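Local coordinates for protein putative NADPH:quinone reductase (PDB 3GMS) that probably reduces quinones with NADPH, as a zinc-binding dehydrogenase-family protein with a GroES-like domain and a Rossmann-type nucleotide-binding domain, at residues 131-136 with 162-167. Numbering follows the deposited sequence.
Sequences TAWVTC and AQLSQI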
ATOM      1  N   THR A 131      -5.346  -0.604   2.426  1.00 20.29           N
ATOM      2  CA  THR A 131      -5.956   0.209   1.376  1.00 20.05           C
ATOM      3  C   THR A 131      -6.998  -0.580   0.571  1.00 20.59           C
ATOM      4  O   THR A 131      -8.150  -0.097   0.362  1.00 20.38           O
ATOM      5  CB  THR A 131      -4.901   0.843   0.436  1.00 20.09           C
ATOM      6  OG1 THR A 131      -4.061   1.715   1.207  1.00 18.88           O
ATOM      7  CG2 THR A 131      -5.592   1.694  -0.654  1.00 20.35           C
ATOM      8  N   ALA A 132      -6.628  -1.786   0.147  1.00 19.89           N
ATOM      9  CA  ALA A 132      -7.548  -2.607  -0.629  1.00 20.58           C
ATOM     10  C   ALA A 132      -8.788  -2.978   0.226  1.00 20.66           C
ATOM     11  O   ALA A 132      -9.917  -2.845  -0.243  1.00 21.62           O
ATOM     12  CB  ALA A 132      -6.837  -3.876  -1.182  1.00 19.05           C
ATOM     13  N   TRP A 133      -8.571  -3.392   1.473  1.00 21.05           N
ATOM     14  CA  TRP A 133      -9.657  -3.816   2.367  1.00 21.09           C
ATOM     15  C   TRP A 133     -10.633  -2.689   2.704  1.00 21.95           C
ATOM     16  O   TRP A 133     -11.872  -2.874   2.653  1.00 20.88           O
ATOM     17  CB  TRP A 133      -9.102  -4.349   3.679  1.00 21.62           C
ATOM     18  CG  TRP A 133     -10.210  -4.749   4.661  1.00 21.80           C
ATOM     19  CD1 TRP A 133     -10.609  -4.055   5.763  1.00 25.66           C
ATOM     20  CD2 TRP A 133     -11.024  -5.918   4.601  1.00 23.84           C
ATOM     21  NE1 TRP A 133     -11.620  -4.742   6.419  1.00 25.30           N
ATOM     22  CE2 TRP A 133     -11.901  -5.879   5.715  1.00 26.27           C
ATOM     23  CE3 TRP A 133     -11.087  -7.011   3.729  1.00 25.04           C
ATOM     24  CZ2 TRP A 133     -12.853  -6.890   5.970  1.00 26.40           C
ATOM     25  CZ3 TRP A 133     -12.028  -8.028   3.989  1.00 27.25           C
ATOM     26  CH2 TRP A 133     -12.898  -7.947   5.107  1.00 26.20           C
ATOM     27  N   VAL A 134     -10.068  -1.558   3.116  1.00 21.34           N
ATOM     28  CA  VAL A 134     -10.859  -0.381   3.456  1.00 21.28           C
ATOM     29  C   VAL A 134     -11.675   0.186   2.265  1.00 22.55           C
ATOM     30  O   VAL A 134     -12.870   0.431   2.411  1.00 22.91           O
ATOM     31  CB  VAL A 134     -10.039   0.678   4.225  1.00 20.72           C
ATOM     32  CG1 VAL A 134     -10.854   1.946   4.444  1.00 20.25           C
ATOM     33  CG2 VAL A 134      -9.627   0.127   5.598  1.00 20.79           C
ATOM     34  N   THR A 135     -11.025   0.394   1.121  1.00 21.30           N
ATOM     35  CA  THR A 135     -11.724   0.921  -0.069  1.00 22.76           C
ATOM     36  C   THR A 135     -12.879  -0.022  -0.452  1.00 23.38           C
ATOM     37  O   THR A 135     -14.004   0.443  -0.700  1.00 23.03           O
ATOM     38  CB  THR A 135     -10.764   1.212  -1.273  1.00 22.25           C
ATOM     39  OG1 THR A 135     -10.009   0.029  -1.580  1.00 22.54           O
ATOM     40  CG2 THR A 135      -9.754   2.387  -0.938  1.00 22.87           C
ATOM     41  N   CYS A 136     -12.635  -1.342  -0.437  1.00 23.57           N
ATOM     42  CA  CYS A 136     -13.695  -2.330  -0.729  1.00 23.63           C
ATOM     43  C   CYS A 136     -14.825  -2.358   0.315  1.00 24.38           C
ATOM     44  O   CYS A 136     -16.003  -2.392  -0.046  1.00 24.92           O
ATOM     45  CB  CYS A 136     -13.130  -3.760  -0.915  1.00 23.76           C
ATOM     46  SG  CYS A 136     -12.202  -3.953  -2.476  1.00 24.93           S
ATOM     47  N   ALA A 162      -7.983  -8.519  -6.737  1.00 24.54           N
ATOM     48  CA  ALA A 162      -8.412  -9.777  -7.391  1.00 24.87           C
ATOM     49  C   ALA A 162      -8.817 -10.794  -6.347  1.00 25.23           C
ATOM     50  O   ALA A 162      -9.877 -11.421  -6.435  1.00 25.05           O
ATOM     51  CB  ALA A 162      -7.321 -10.324  -8.300  1.00 25.01           C
ATOM     52  N   GLN A 163      -7.998 -10.949  -5.308  1.00 25.40           N
ATOM     53  CA  GLN A 163      -8.359 -11.860  -4.242  1.00 24.67           C
ATOM     54  C   GLN A 163      -9.562 -11.409  -3.423  1.00 25.25           C
ATOM     55  O   GLN A 163     -10.420 -12.233  -3.059  1.00 25.28           O
ATOM     56  CB  GLN A 163      -7.146 -12.084  -3.314  1.00 25.01           C
ATOM     57  CG  GLN A 163      -5.971 -12.757  -4.036  1.00 24.32           C
ATOM     58  CD  GLN A 163      -4.721 -12.745  -3.166  1.00 25.57           C
ATOM     59  OE1 GLN A 163      -4.605 -13.541  -2.254  1.00 26.98           O
ATOM     60  NE2 GLN A 163      -3.790 -11.819  -3.451  1.00 25.80           N
ATOM     61  N   LEU A 164      -9.614 -10.123  -3.068  1.00 24.74           N
ATOM     62  CA  LEU A 164     -10.783  -9.603  -2.355  1.00 24.31           C
ATOM     63  C   LEU A 164     -12.108  -9.799  -3.131  1.00 24.55           C
ATOM     64  O   LEU A 164     -13.167  -9.972  -2.512  1.00 24.02           O
ATOM     65  CB  LEU A 164     -10.592  -8.131  -2.009  1.00 23.81           C
ATOM     66  CG  LEU A 164      -9.593  -7.930  -0.856  1.00 23.83           C
ATOM     67  CD1 LEU A 164      -9.282  -6.434  -0.750  1.00 27.20           C
ATOM     68  CD2 LEU A 164     -10.121  -8.454   0.475  1.00 26.32           C
ATOM     69  N   SER A 165     -12.045  -9.801  -4.456  1.00 25.09           N
ATOM     70  CA  SER A 165     -13.294 -10.056  -5.208  1.00 26.63           C
ATOM     71  C   SER A 165     -13.897 -11.442  -4.857  1.00 27.65           C
ATOM     72  O   SER A 165     -15.118 -11.604  -4.803  1.00 28.63           O
ATOM     73  CB  SER A 165     -13.100  -9.869  -6.706  1.00 27.12           C
ATOM     74  OG  SER A 165     -12.404 -10.951  -7.309  1.00 28.10           O
ATOM     75  N   GLN A 166     -13.028 -12.426  -4.623  1.00 27.62           N
ATOM     76  CA  GLN A 166     -13.443 -13.774  -4.251  1.00 28.99           C
ATOM     77  C   GLN A 166     -13.896 -13.798  -2.833  1.00 28.79           C
ATOM     78  O   GLN A 166     -14.966 -14.344  -2.555  1.00 29.94           O
ATOM     79  CB  GLN A 166     -12.317 -14.797  -4.480  1.00 28.71           C
ATOM     80  CG  GLN A 166     -11.871 -14.783  -5.941  1.00 30.84           C
ATOM     81  CD  GLN A 166     -13.019 -15.153  -6.908  1.00 36.07           C
ATOM     82  OE1 GLN A 166     -13.800 -16.060  -6.636  1.00 38.44           O
ATOM     83  NE2 GLN A 166     -13.094 -14.467  -8.036  1.00 37.73           N
ATOM     84  N   ILE A 167     -13.127 -13.161  -1.940  1.00 28.76           N
ATOM     85  CA  ILE A 167     -13.487 -13.089  -0.519  1.00 28.69           C
ATOM     86  C   ILE A 167     -14.822 -12.359  -0.271  1.00 29.73           C
ATOM     87  O   ILE A 167     -15.665 -12.805   0.546  1.00 29.75           O
ATOM     88  CB  ILE A 167     -12.357 -12.406   0.326  1.00 27.76           C
ATOM     89  CG1 ILE A 167     -11.083 -13.270   0.328  1.00 28.02           C
ATOM     90  CG2 ILE A 167     -12.816 -12.180   1.778  1.00 29.18           C
ATOM     91  CD1 ILE A 167      -9.786 -12.490   0.696  1.00 29.39           C
TER
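Two helices of the nucleotide-binding half meet here, 127-139 and 156-168, the latter following the first strand (147-150) of the Rossmann-type sheet; the leucine L164 carries nearly all of the contact, with its two methyls divided between A132 and W133. CD1 lies 3.6 Å from A132 CB and 4.2 Å from C136 SG, so it sits against residues one helical turn apart, and it also rests on the backbone carbonyl carbon of A132. The other branch, CD2, stands 3.7 Å from W133 CE3 and 4.0 Å from W133 CZ3, in the plane of the indole and therefore at its edge rather than over a face. Anti to the backbone N (chi1 178°), CG carries the indole of W133 off CA, and the turn about CB-CG brings the CE3/CZ3 edge to L164; the two side chains cross at about a right angle. The parallel sheet has strand order 3-2-1-4-5-6, as in Rossmann folds. The segment axes approach to 10.6 Å and cross at -47°, and the 181 Å² buried is modest; all three contacts join apolar side chains, and no hydrogen bond crosses. C136 also touches F161 and L168 of helix 156-168, while the ring of W133 meets that of H286 with the planes about 45° apart, and packs on L287 of helix 277-292.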